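Local structure of voltage-sensor containing phosphatase (Ciona intestinalis, 3V0D) at residues A[37-42]-A[69-74]; A[88-93]-A[134-139]; A[140-145]-A[151-156]; A[202-207]-A[225-230]; A[221-226]-A[279-284]. The protein is a membrane phosphatase of the PTEN type that probably couples a voltage sensor to the dephosphorylation of phosphoinositide lipids. The protein carries 1 engineered substitution. All coordinates share one frame; numbering follows the deposited sequence. Where two conformers were deposited one is given.

Interaction 1. Residues A[37-42]-A[69-74]; sequences MSFPSS and IYNLCS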
# COMPACT_ATOMS: atom_id res chain seq x y z
N MET A 37 -2.44 -0.39 16.03
CA MET A 37 -1.76 -1.39 16.87
C MET A 37 -1.20 -2.51 16.01
O MET A 37 -1.52 -2.62 14.81
CB MET A 37 -2.71 -1.90 17.97
CG MET A 37 -3.89 -2.67 17.40
SD MET A 37 -5.06 -3.08 18.71
CE MET A 37 -6.23 -4.08 17.77
N SER A 38 -0.37 -3.35 16.62
CA SER A 38 0.18 -4.52 15.95
C SER A 38 -0.77 -5.72 16.07
O SER A 38 -1.88 -5.61 16.62
CB SER A 38 1.57 -4.83 16.51
OG SER A 38 1.50 -4.99 17.90
N PHE A 39 -0.35 -6.85 15.51
CA PHE A 39 -1.23 -8.00 15.42
C PHE A 39 -1.55 -8.61 16.80
O PHE A 39 -0.64 -8.81 17.61
CB PHE A 39 -0.56 -9.06 14.56
CG PHE A 39 -1.51 -10.12 14.08
CD1 PHE A 39 -2.24 -9.91 12.91
CD2 PHE A 39 -1.69 -11.32 14.76
CE1 PHE A 39 -3.13 -10.85 12.43
CE2 PHE A 39 -2.59 -12.29 14.27
CZ PHE A 39 -3.30 -12.04 13.10
N PRO A 40 -2.83 -8.91 17.08
CA PRO A 40 -3.17 -9.59 18.35
C PRO A 40 -2.81 -11.06 18.21
O PRO A 40 -3.49 -11.83 17.51
CB PRO A 40 -4.69 -9.38 18.49
CG PRO A 40 -5.19 -8.91 17.22
CD PRO A 40 -4.04 -8.61 16.29
N SER A 41 -1.73 -11.45 18.89
CA SER A 41 -1.05 -12.70 18.61
C SER A 41 -1.51 -13.86 19.49
O SER A 41 -2.01 -13.66 20.60
CB SER A 41 0.45 -12.47 18.76
OG SER A 41 0.84 -11.42 17.89
N SER A 42 -1.32 -15.07 18.97
CA SER A 42 -1.77 -16.30 19.60
C SER A 42 -0.99 -16.58 20.85
O SER A 42 0.22 -16.30 20.92
CB SER A 42 -1.66 -17.48 18.63
OG SER A 42 -0.32 -17.70 18.22
N ILE A 69 -12.78 -3.54 15.63
CA ILE A 69 -11.40 -3.92 15.27
C ILE A 69 -11.33 -4.19 13.79
O ILE A 69 -12.18 -4.90 13.25
CB ILE A 69 -10.99 -5.21 16.03
CG1 ILE A 69 -11.31 -5.14 17.54
CG2 ILE A 69 -9.51 -5.55 15.75
CD1 ILE A 69 -10.61 -4.03 18.28
N TYR A 70 -10.29 -3.66 13.14
CA TYR A 70 -10.03 -3.92 11.73
C TYR A 70 -8.72 -4.67 11.58
O TYR A 70 -7.66 -4.15 11.96
CB TYR A 70 -9.99 -2.59 10.95
CG TYR A 70 -11.31 -1.88 10.96
CD1 TYR A 70 -11.66 -1.00 11.97
CD2 TYR A 70 -12.26 -2.14 9.96
CE1 TYR A 70 -12.89 -0.36 11.99
CE2 TYR A 70 -13.52 -1.51 9.98
CZ TYR A 70 -13.81 -0.63 11.00
OH TYR A 70 -15.02 0.02 11.04
N ASN A 71 -8.81 -5.89 11.05
CA ASN A 71 -7.64 -6.71 10.77
C ASN A 71 -7.32 -6.57 9.29
O ASN A 71 -8.10 -7.02 8.44
CB ASN A 71 -7.94 -8.18 11.11
CG ASN A 71 -6.82 -9.10 10.69
OD1 ASN A 71 -5.76 -8.66 10.26
ND2 ASN A 71 -7.06 -10.39 10.78
N LEU A 72 -6.19 -5.93 8.98
CA LEU A 72 -5.81 -5.62 7.60
C LEU A 72 -4.92 -6.69 6.98
O LEU A 72 -4.39 -6.50 5.89
CB LEU A 72 -5.12 -4.28 7.54
CG LEU A 72 -6.01 -3.04 7.55
CD1 LEU A 72 -7.17 -3.09 8.52
CD2 LEU A 72 -5.18 -1.81 7.69
N CYS A 73 -4.73 -7.83 7.65
CA CYS A 73 -3.78 -8.83 7.16
C CYS A 73 -4.45 -9.87 6.30
O CYS A 73 -5.28 -10.66 6.79
CB CYS A 73 -3.12 -9.56 8.33
SG CYS A 73 -2.22 -8.49 9.45
N SER A 74 -4.05 -9.98 5.04
CA SER A 74 -4.51 -11.11 4.24
C SER A 74 -3.94 -12.42 4.79
O SER A 74 -4.52 -13.48 4.57
CB SER A 74 -4.11 -10.96 2.78
OG SER A 74 -2.70 -11.02 2.69
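C73 and F39 make a sulfur-aromatic contact in the phosphatase-domain sheet, between the irregular part of strand 34-41 at F39 and the end of strand 67-73. This is probably near the active-site end: a phosphate ion, likely from the crystallisation liquor though such ions often mark pockets, lies about 5 Å from the C73 side chain. SG of C73 comes to the rim of the phenyl ring, near its plane and 3.7 Å from CD1 of F39; it lies 75° off the ring normal, so it meets C-H groups and not the pi face. With CG anti to the backbone N (chi1 -164°), the ring swings to the C73 side. One of its faces is covered from within its own segment, P40 CD standing 3.7 Å above the plane toward the rim. The N71 amide approaches the same ring obliquely, with OD1 at 4.1 Å from CE1 of F39 and the two planes 76° apart. OD1 closes an Asx turn by accepting from the backbone N of C73 at 2.9 Å, a nearly straight bond whose donor stands above the carbonyl plane, while ND2 donates to R76 O. Bonds at both ends hold the amide's rotation, and the turn probably steadies the backbone at C73. Farther back, CE of M37 reaches CG2 of I69 at 4.1 Å, the side chains crossing at about a right angle. Strand 121-125 runs between the two strands, H125 packing on M37, P40 and N71. Helix 52-62 covers M37 and I69 through F59, and Y78 meets the F39 ring edge-to-face.

Interaction 2. Residues A[88-93]-A[134-139]; sequences YRVMID and GTLVSS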
# COMPACT_ATOMS: atom_id res chain seq x y z
N TYR A 88 -13.62 -6.69 11.65
CA TYR A 88 -13.83 -6.53 10.21
C TYR A 88 -12.49 -6.79 9.52
O TYR A 88 -11.49 -6.17 9.88
CB TYR A 88 -14.35 -5.12 9.96
CG TYR A 88 -14.66 -4.76 8.52
CD1 TYR A 88 -15.98 -4.65 8.10
CD2 TYR A 88 -13.65 -4.45 7.61
CE1 TYR A 88 -16.28 -4.27 6.80
CE2 TYR A 88 -13.95 -4.06 6.31
CZ TYR A 88 -15.26 -3.97 5.92
OH TYR A 88 -15.58 -3.61 4.64
N ARG A 89 -12.46 -7.67 8.54
CA ARG A 89 -11.22 -7.99 7.84
C ARG A 89 -11.11 -7.27 6.51
O ARG A 89 -12.06 -7.22 5.72
CB ARG A 89 -11.11 -9.52 7.59
CG ARG A 89 -10.76 -10.36 8.84
CD ARG A 89 -10.30 -11.77 8.55
NE ARG A 89 -8.97 -11.83 7.94
CZ ARG A 89 -8.32 -12.96 7.62
NH1 ARG A 89 -8.89 -14.14 7.85
NH2 ARG A 89 -7.11 -12.96 7.05
N VAL A 90 -9.94 -6.69 6.26
CA VAL A 90 -9.58 -6.13 4.96
C VAL A 90 -8.37 -6.93 4.48
O VAL A 90 -7.34 -6.95 5.16
CB VAL A 90 -9.22 -4.61 5.04
CG1 VAL A 90 -9.10 -4.03 3.65
CG2 VAL A 90 -10.25 -3.82 5.85
N MET A 91 -8.48 -7.62 3.35
CA MET A 91 -7.44 -8.57 2.95
C MET A 91 -6.35 -7.84 2.18
O MET A 91 -6.46 -7.68 0.97
CB MET A 91 -8.07 -9.70 2.12
CG MET A 91 -9.12 -10.47 2.91
SD MET A 91 -8.46 -11.44 4.28
CE MET A 91 -7.89 -12.90 3.43
N ILE A 92 -5.35 -7.35 2.87
CA ILE A 92 -4.25 -6.60 2.24
C ILE A 92 -2.97 -7.40 2.46
O ILE A 92 -2.64 -7.79 3.58
CB ILE A 92 -4.09 -5.19 2.83
CG1 ILE A 92 -5.44 -4.44 2.85
CG2 ILE A 92 -3.05 -4.43 2.01
CD1 ILE A 92 -5.37 -3.14 3.62
N ASP A 93 -2.21 -7.66 1.38
CA ASP A 93 -0.91 -8.30 1.55
C ASP A 93 0.09 -7.30 2.15
O ASP A 93 0.06 -6.10 1.84
CB ASP A 93 -0.36 -8.76 0.20
CG ASP A 93 -1.16 -9.85 -0.45
OD1 ASP A 93 -2.03 -10.48 0.18
OD2 ASP A 93 -0.87 -10.10 -1.64
N GLY A 134 -1.33 2.45 8.39
CA GLY A 134 -1.27 3.86 8.07
C GLY A 134 -2.08 4.23 6.85
O GLY A 134 -2.61 5.33 6.76
N THR A 135 -2.19 3.32 5.88
CA THR A 135 -2.96 3.59 4.67
C THR A 135 -4.42 3.83 5.07
O THR A 135 -5.07 4.79 4.60
CB THR A 135 -2.88 2.40 3.69
OG1 THR A 135 -1.52 2.07 3.41
CG2 THR A 135 -3.57 2.70 2.39
N LEU A 136 -4.98 2.95 5.90
CA LEU A 136 -6.38 3.08 6.28
C LEU A 136 -6.61 4.15 7.34
O LEU A 136 -7.63 4.84 7.28
CB LEU A 136 -6.99 1.72 6.67
CG LEU A 136 -7.53 0.90 5.48
CD1 LEU A 136 -6.42 0.54 4.48
CD2 LEU A 136 -8.28 -0.31 5.95
N VAL A 137 -5.71 4.27 8.31
CA VAL A 137 -5.87 5.32 9.30
C VAL A 137 -5.84 6.69 8.62
O VAL A 137 -6.66 7.57 8.92
CB VAL A 137 -4.81 5.25 10.43
CG1 VAL A 137 -4.83 6.51 11.28
CG2 VAL A 137 -5.00 4.03 11.30
N SER A 138 -4.88 6.90 7.71
CA SER A 138 -4.77 8.20 7.06
C SER A 138 -6.00 8.48 6.20
O SER A 138 -6.49 9.60 6.17
CB SER A 138 -3.49 8.27 6.21
OG SER A 138 -2.34 8.12 7.02
N SER A 139 -6.50 7.46 5.51
CA SER A 139 -7.72 7.63 4.73
C SER A 139 -8.89 8.00 5.66
O SER A 139 -9.70 8.89 5.31
CB SER A 139 -8.03 6.36 3.94
OG SER A 139 -7.03 6.09 2.97
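The carbonyl oxygen of G134, on helix 131-143 of the alpha/beta phosphatase fold, is gripped twice by S138, at 2.9 Å from its backbone N and 2.8 Å from its OG, the two donors arriving from opposite faces of the carbonyl plane. At the next residue, T135 O is held in the same way by S139, whose OG sits 2.9 Å away, so both serine hydroxyls find an acceptor on the helix itself, one turn back. The helix packs here against strand 87-92, and L136 carries the whole contact from the helix side. Its two methyls divide the work. CD1 slides past the end of I92, coming 3.9 Å from CD1 of that residue, while CD2 meets V90 tip to tip. No hydrogen bond crosses between the two segments. Helix 100-115 adds L103 and F106 against L136, and P98 touches both L136 and I92. The I92 carbonyl also accepts from R132 at the start of the helix, tying strand to helix by a polar bond beside the apolar one. With chi1 of V90 at -170°, CG2 lies beside the backbone N; this methyl stands 4.0 Å from CD2 of L136 and also in plane with the Y88 ring, at its edge.

Interaction 3. Residues A[140-145]-A[151-156]; sequences WLLEDG and KEALEY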
# COMPACT_ATOMS: atom_id res chain seq x y z
N TRP A 140 -9.02 7.32 6.79
CA TRP A 140 -10.08 7.66 7.75
C TRP A 140 -9.98 9.10 8.23
O TRP A 140 -10.99 9.78 8.32
CB TRP A 140 -10.10 6.67 8.92
CG TRP A 140 -11.05 7.14 9.97
CD1 TRP A 140 -10.73 7.71 11.18
CD2 TRP A 140 -12.47 7.20 9.87
NE1 TRP A 140 -11.86 8.09 11.84
CE2 TRP A 140 -12.94 7.81 11.05
CE3 TRP A 140 -13.38 6.81 8.89
CZ2 TRP A 140 -14.29 8.04 11.28
CZ3 TRP A 140 -14.73 7.04 9.12
CH2 TRP A 140 -15.17 7.64 10.30
N LEU A 141 -8.76 9.55 8.54
CA LEU A 141 -8.59 10.91 9.02
C LEU A 141 -9.00 11.94 7.99
O LEU A 141 -9.52 13.00 8.35
CB LEU A 141 -7.16 11.13 9.50
CG LEU A 141 -6.77 10.31 10.72
CD1 LEU A 141 -5.27 10.41 10.96
CD2 LEU A 141 -7.62 10.70 11.96
N LEU A 142 -8.77 11.64 6.71
CA LEU A 142 -9.27 12.48 5.63
C LEU A 142 -10.79 12.46 5.60
O LEU A 142 -11.45 13.50 5.48
CB LEU A 142 -8.75 11.99 4.27
CG LEU A 142 -7.30 12.25 3.96
CD1 LEU A 142 -6.90 11.53 2.67
CD2 LEU A 142 -7.01 13.75 3.88
N GLU A 143 -11.38 11.26 5.67
CA GLU A 143 -12.85 11.15 5.67
C GLU A 143 -13.47 11.95 6.82
O GLU A 143 -14.49 12.61 6.65
CB GLU A 143 -13.27 9.69 5.77
CG GLU A 143 -14.80 9.55 5.84
CD GLU A 143 -15.54 10.14 4.65
OE1 GLU A 143 -16.75 10.47 4.79
OE2 GLU A 143 -14.92 10.29 3.58
N ASP A 144 -12.84 11.87 7.99
CA ASP A 144 -13.35 12.50 9.18
C ASP A 144 -13.07 13.99 9.22
O ASP A 144 -13.52 14.67 10.12
CB ASP A 144 -12.74 11.81 10.40
CG ASP A 144 -13.58 11.94 11.66
OD1 ASP A 144 -12.96 12.01 12.74
OD2 ASP A 144 -14.84 11.96 11.57
N GLY A 145 -12.31 14.51 8.26
CA GLY A 145 -12.12 15.95 8.10
C GLY A 145 -11.02 16.57 8.92
O GLY A 145 -10.87 17.77 8.89
N LYS A 151 -1.09 14.16 2.23
CA LYS A 151 0.22 14.39 2.81
C LYS A 151 0.14 14.68 4.31
O LYS A 151 0.89 14.12 5.10
CB LYS A 151 0.92 15.52 2.08
CG LYS A 151 2.35 15.77 2.52
CD LYS A 151 2.92 17.03 1.86
CE LYS A 151 4.36 17.29 2.28
NZ LYS A 151 4.53 17.71 3.71
N GLU A 152 -0.76 15.58 4.70
CA GLU A 152 -0.88 15.94 6.10
C GLU A 152 -1.39 14.76 6.92
O GLU A 152 -0.92 14.54 8.04
CB GLU A 152 -1.78 17.14 6.30
CG GLU A 152 -1.14 18.42 5.87
CD GLU A 152 -2.15 19.52 5.81
OE1 GLU A 152 -2.99 19.48 4.88
OE2 GLU A 152 -2.13 20.42 6.68
N ALA A 153 -2.36 14.00 6.40
CA ALA A 153 -2.88 12.88 7.15
C ALA A 153 -1.80 11.82 7.35
O ALA A 153 -1.62 11.29 8.47
CB ALA A 153 -4.07 12.28 6.44
N LEU A 154 -1.03 11.53 6.29
CA LEU A 154 0.06 10.55 6.35
C LEU A 154 1.12 11.00 7.34
O LEU A 154 1.61 10.20 8.13
CB LEU A 154 0.68 10.38 4.96
CG LEU A 154 -0.17 9.54 4.02
CD1 LEU A 154 0.20 9.82 2.58
CD2 LEU A 154 0.03 8.06 4.35
N GLU A 155 1.51 12.27 7.28
CA GLU A 155 2.54 12.76 8.19
C GLU A 155 2.04 12.73 9.61
O GLU A 155 2.82 12.43 10.51
CB GLU A 155 2.96 14.16 7.78
CG GLU A 155 3.82 14.13 6.55
CD GLU A 155 4.54 15.41 6.25
OE1 GLU A 155 5.21 15.43 5.20
OE2 GLU A 155 4.46 16.37 7.03
N TYR A 156 0.76 13.00 9.85
CA TYR A 156 0.21 12.92 11.20
C TYR A 156 0.28 11.47 11.71
O TYR A 156 0.73 11.21 12.84
CB TYR A 156 -1.21 13.48 11.26
CG TYR A 156 -1.78 13.37 12.63
CD1 TYR A 156 -1.39 14.27 13.63
CD2 TYR A 156 -2.74 12.41 12.96
CE1 TYR A 156 -1.89 14.18 14.92
CE2 TYR A 156 -3.25 12.32 14.24
CZ TYR A 156 -2.82 13.19 15.22
OH TYR A 156 -3.32 13.13 16.50
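Helix 131-143 and helix 150-161 come as close as 6.3 Å between the CA atoms of L141 and A153, and the chain turns from one to the other by way of a Schellman motif, in which G145 takes positive phi (86°) and sends its N 3.1 Å to L142 O. A153, with only a methyl, leaves room for so close an approach. CB of A153 faces the first helix and meets two successive leucines: CG of L142 at 4.1 Å, with CD2 of L142 hardly farther, and CB of L141 at 4.5 Å. L141, its CG anti to the carbonyl carbon and beside the backbone N (chi1 -66°), then reaches on to Y156. Its CD1 comes to the edge of the phenol ring, near the ring plane, 3.8 Å from CD2 of Y156, and the two side chains cross at about a right angle. The ring is brought to this place by CG standing anti to the backbone N (chi1 179°). Its hydroxyl bonds to V30 O, and F147 from the connecting turn lies against the ring. Behind the leucine and alanine layer, helix 176-191 supplies V182, which touches both L142 and L154. Only carbon atoms meet between the two segments, so their association rests on shape and burial of apolar surface, while the polar end of Y156 is anchored elsewhere, to the loop at V30.

Interaction 4. Residues A[202-207]-A[225-230]; sequences LKVTGV and MQIVSE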
# COMPACT_ATOMS: atom_id res chain seq x y z
N LEU A 202 -8.23 -0.70 -19.91
CA LEU A 202 -6.99 -0.35 -20.59
C LEU A 202 -6.19 -1.60 -20.92
O LEU A 202 -6.37 -2.64 -20.29
CB LEU A 202 -6.08 0.50 -19.66
CG LEU A 202 -6.58 1.85 -19.12
CD1 LEU A 202 -5.61 2.38 -18.07
CD2 LEU A 202 -6.79 2.81 -20.27
N LYS A 203 -5.29 -1.48 -21.89
CA LYS A 203 -4.24 -2.49 -22.06
C LYS A 203 -2.89 -1.82 -21.94
O LYS A 203 -2.71 -0.71 -22.44
CB LYS A 203 -4.34 -3.16 -23.45
CG LYS A 203 -5.51 -4.11 -23.58
CD LYS A 203 -5.57 -4.70 -24.98
CE LYS A 203 -6.71 -5.71 -25.13
NZ LYS A 203 -6.74 -6.35 -26.48
N VAL A 204 -1.93 -2.47 -21.31
CA VAL A 204 -0.55 -1.97 -21.36
C VAL A 204 0.06 -2.36 -22.70
O VAL A 204 0.01 -3.55 -23.09
CB VAL A 204 0.30 -2.58 -20.21
CG1 VAL A 204 1.78 -2.23 -20.39
CG2 VAL A 204 -0.19 -2.10 -18.87
N THR A 205 0.60 -1.38 -23.41
CA THR A 205 1.23 -1.62 -24.71
C THR A 205 2.72 -1.32 -24.71
O THR A 205 3.41 -1.68 -25.69
CB THR A 205 0.58 -0.79 -25.80
OG1 THR A 205 0.68 0.58 -25.42
CG2 THR A 205 -0.88 -1.19 -26.00
N GLY A 206 3.24 -0.71 -23.66
CA GLY A 206 4.66 -0.44 -23.59
C GLY A 206 5.12 -0.15 -22.18
O GLY A 206 4.33 0.29 -21.32
N VAL A 207 6.42 -0.38 -21.93
CA VAL A 207 7.06 0.01 -20.69
C VAL A 207 8.41 0.62 -21.03
O VAL A 207 9.13 0.09 -21.87
CB VAL A 207 7.15 -1.18 -19.67
CG1 VAL A 207 7.85 -2.44 -20.25
CG2 VAL A 207 7.79 -0.72 -18.36
N MET A 225 8.61 -8.62 -16.47
CA MET A 225 7.54 -7.81 -15.91
C MET A 225 6.29 -8.68 -15.81
O MET A 225 5.89 -9.28 -16.81
CB MET A 225 7.26 -6.59 -16.78
CG MET A 225 6.20 -5.66 -16.21
SD MET A 225 5.81 -4.27 -17.28
CE MET A 225 4.88 -5.11 -18.56
N GLN A 226 5.69 -8.71 -14.63
CA GLN A 226 4.46 -9.45 -14.39
C GLN A 226 3.36 -8.46 -14.07
O GLN A 226 3.53 -7.57 -13.23
CB GLN A 226 4.68 -10.38 -13.19
CG GLN A 226 3.49 -11.29 -12.91
CD GLN A 226 3.66 -12.01 -11.61
OE1 GLN A 226 3.89 -11.39 -10.56
NE2 GLN A 226 3.51 -13.34 -11.63
N ILE A 227 2.21 -8.65 -14.72
CA ILE A 227 1.02 -7.85 -14.41
C ILE A 227 0.03 -8.75 -13.67
O ILE A 227 -0.27 -9.86 -14.13
CB ILE A 227 0.36 -7.28 -15.70
CG1 ILE A 227 1.39 -6.49 -16.52
CG2 ILE A 227 -0.88 -6.46 -15.33
CD1 ILE A 227 0.84 -5.84 -17.79
N VAL A 228 -0.44 -8.25 -12.53
CA VAL A 228 -1.34 -8.98 -11.64
C VAL A 228 -2.64 -8.20 -11.49
O VAL A 228 -2.62 -6.97 -11.27
CB VAL A 228 -0.66 -9.19 -10.26
CG1 VAL A 228 -1.64 -9.75 -9.22
CG2 VAL A 228 0.57 -10.06 -10.38
N SER A 229 -3.76 -8.91 -11.58
CA SER A 229 -5.07 -8.31 -11.40
C SER A 229 -5.89 -9.27 -10.56
O SER A 229 -5.94 -10.46 -10.89
CB SER A 229 -5.77 -8.13 -12.75
OG SER A 229 -7.11 -7.71 -12.59
N GLU A 230 -6.54 -8.79 -9.51
CA GLU A 230 -7.39 -9.66 -8.67
C GLU A 230 -6.64 -10.91 -8.20
O GLU A 230 -7.16 -12.03 -8.26
CB GLU A 230 -8.73 -9.99 -9.39
CG GLU A 230 -9.52 -8.71 -9.68
CD GLU A 230 -10.79 -8.92 -10.53
OE1 GLU A 230 -11.44 -7.91 -10.89
OE2 GLU A 230 -11.14 -10.08 -10.85
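M225 runs extended from a CG anti to its backbone N (chi1 -177°) and then bends at chi3 (73°), which delivers SD to V207, whose CG1 is turned between the backbone N and the carbonyl carbon (chi1 54°). The two side chains reach toward each other tip to tip across the core of a C2-type beta sandwich: strand 202-210 belongs to one antiparallel sheet, strand 223-229 to the other, and no backbone bond joins them. The CA atoms of V207 and M225 are 9.2 Å apart, and those of V204 and I227 likewise, a spacing filled by the side chains. V204 and V207 are three residues apart and yet both face the opposite sheet. This is the work of the classic beta bulge at T205 and G206, which together stand opposite T332 on strand 328-335 and shift the alternation by one residue. The layer continues on each sheet, with V260 of strand 255-260 touching V204, V207 and M225, while I270 packs on I227 and V272 and F274 on M225. SD of M225 is 4.0 Å from CG1 of V207, and in the second pair the CD1 methyl of I227 settles against CG2 and CB of V204, at 4.0 and 4.1 Å.

Interaction 5. Residues A[221-226]-A[279-284]; sequences SDLSMQ and KSLPRG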
# COMPACT_ATOMS: atom_id res chain seq x y z
N SER A 221 18.27 -6.65 -20.14
CA SER A 221 18.31 -8.04 -20.53
C SER A 221 18.00 -9.00 -19.38
O SER A 221 17.61 -10.14 -19.64
CB SER A 221 19.68 -8.40 -21.14
OG SER A 221 20.73 -8.30 -20.19
N ASP A 222 18.19 -8.57 -18.13
CA ASP A 222 17.89 -9.41 -16.99
C ASP A 222 16.42 -9.33 -16.55
O ASP A 222 16.02 -10.10 -15.69
CB ASP A 222 18.78 -9.03 -15.79
CG ASP A 222 18.73 -7.54 -15.48
OD1 ASP A 222 19.17 -6.75 -16.33
OD2 ASP A 222 18.23 -7.15 -14.39
N LEU A 223 15.65 -8.39 -17.10
CA LEU A 223 14.36 -8.05 -16.53
C LEU A 223 13.19 -8.82 -17.12
O LEU A 223 13.16 -9.16 -18.31
CB LEU A 223 14.10 -6.54 -16.68
CG LEU A 223 15.05 -5.61 -15.92
CD1 LEU A 223 14.74 -4.16 -16.25
CD2 LEU A 223 15.01 -5.85 -14.41
N SER A 224 12.19 -8.99 -16.27
CA SER A 224 10.87 -9.46 -16.70
C SER A 224 9.84 -8.63 -15.95
O SER A 224 10.13 -8.02 -14.92
CB SER A 224 10.70 -10.96 -16.46
OG SER A 224 11.00 -11.29 -15.14
N MET A 225 8.61 -8.62 -16.47
CA MET A 225 7.54 -7.81 -15.91
C MET A 225 6.29 -8.68 -15.81
O MET A 225 5.89 -9.28 -16.81
CB MET A 225 7.26 -6.59 -16.78
CG MET A 225 6.20 -5.66 -16.21
SD MET A 225 5.81 -4.27 -17.28
CE MET A 225 4.88 -5.11 -18.56
N GLN A 226 5.69 -8.71 -14.63
CA GLN A 226 4.46 -9.45 -14.39
C GLN A 226 3.36 -8.46 -14.07
O GLN A 226 3.53 -7.57 -13.23
CB GLN A 226 4.68 -10.38 -13.19
CG GLN A 226 3.49 -11.29 -12.91
CD GLN A 226 3.66 -12.01 -11.61
OE1 GLN A 226 3.89 -11.39 -10.56
NE2 GLN A 226 3.51 -13.34 -11.63
N LYS A 279 22.13 -11.33 -10.15
CA LYS A 279 22.56 -11.52 -8.75
C LYS A 279 23.09 -10.23 -8.09
O LYS A 279 23.49 -10.25 -6.92
CB LYS A 279 23.56 -12.67 -8.65
CG LYS A 279 23.01 -14.01 -9.10
CD LYS A 279 21.73 -14.41 -8.36
CE LYS A 279 21.58 -15.95 -8.28
NZ LYS A 279 21.28 -16.59 -9.60
N SER A 280 23.10 -9.13 -8.83
CA SER A 280 23.57 -7.82 -8.35
C SER A 280 22.42 -6.84 -8.18
O SER A 280 22.64 -5.67 -7.92
CB SER A 280 24.59 -7.22 -9.31
OG SER A 280 25.81 -7.94 -9.29
N LEU A 281 21.19 -7.29 -8.37
CA LEU A 281 20.07 -6.40 -8.18
C LEU A 281 19.26 -6.94 -6.98
O LEU A 281 18.56 -7.94 -7.11
CB LEU A 281 19.25 -6.31 -9.46
CG LEU A 281 18.10 -5.30 -9.42
CD1 LEU A 281 18.59 -3.89 -9.09
CD2 LEU A 281 17.36 -5.29 -10.74
N PRO A 282 19.35 -6.29 -5.81
CA PRO A 282 18.66 -6.85 -4.64
C PRO A 282 17.13 -6.87 -4.80
O PRO A 282 16.54 -6.05 -5.49
CB PRO A 282 19.06 -5.89 -3.50
CG PRO A 282 20.38 -5.30 -3.97
CD PRO A 282 20.19 -5.13 -5.46
N ARG A 283 16.51 -7.81 -4.11
CA ARG A 283 15.06 -7.78 -3.92
C ARG A 283 14.70 -7.00 -2.67
O ARG A 283 15.42 -7.05 -1.67
CB ARG A 283 14.52 -9.20 -3.83
CG ARG A 283 14.82 -10.07 -5.02
CD ARG A 283 14.26 -11.47 -4.85
NE ARG A 283 14.68 -12.31 -5.96
CZ ARG A 283 14.30 -13.57 -6.16
NH1 ARG A 283 13.48 -14.18 -5.31
NH2 ARG A 283 14.77 -14.23 -7.22
N GLY A 284 13.61 -6.25 -2.73
CA GLY A 284 13.07 -5.54 -1.58
C GLY A 284 11.84 -6.27 -1.06
O GLY A 284 11.85 -7.49 -0.93
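L281 and D222 cross at about a right angle, the leucine pointing one methyl at the carboxylate. CD2 of L281 stands 4.2 Å from OD2 of D222, a van der Waals contact and nothing more; OD2 is hydrogen-bonded to S276 OG. The other carboxylate oxygen, OD1, accepts from the backbone N of R217. These two bonds satisfy the buried carboxylate and probably fix how it is turned. Two torsions prepare the meeting: CG of L281 lies anti to the backbone N (chi1 -175°), and CG of D222 sits between its backbone N and carbonyl carbon (chi1 52°). The same methyl of L281 comes 4.4 Å from CD2 of L223, so one leucine branch bridges an apolar and a polar neighbour. The interface is small, 58 Å² in all, with no hydrogen bond across it. It fastens the loop after strand 269-276 to the beginning of strand 223-229 in the C2-type domain. That strand lies between 232-238 and 269-276; L223 pairs with F239 and packs on I209 of the other sheet, S224 pairs with M275, and Y323 touches L281 from a further loop.

In the fold
Interactions 1, 2 and 3 belong to the phosphatase domain, 4 and 5 to the C2-type domain. None has a hydrogen bond between its segments, and all touching residues are buried except the partly exposed Y156 in interaction 3; interaction 5 is buried too, though the other residues of 279-284 are exposed. Paired strands 67-73 and 87-92 join interactions 1 and 2; helix 131-143 serves 2 and 3. Chemistry follows place: sulfur and amide against a ring near the phosphate in 1, aliphatic in 2, aliphatic with a phenol edge in 3, valines against isoleucine and a methionine sulfur in 4. Interactions 4 and 5 share strand 223-229, but 5 ties in a loop and admits a carboxylate.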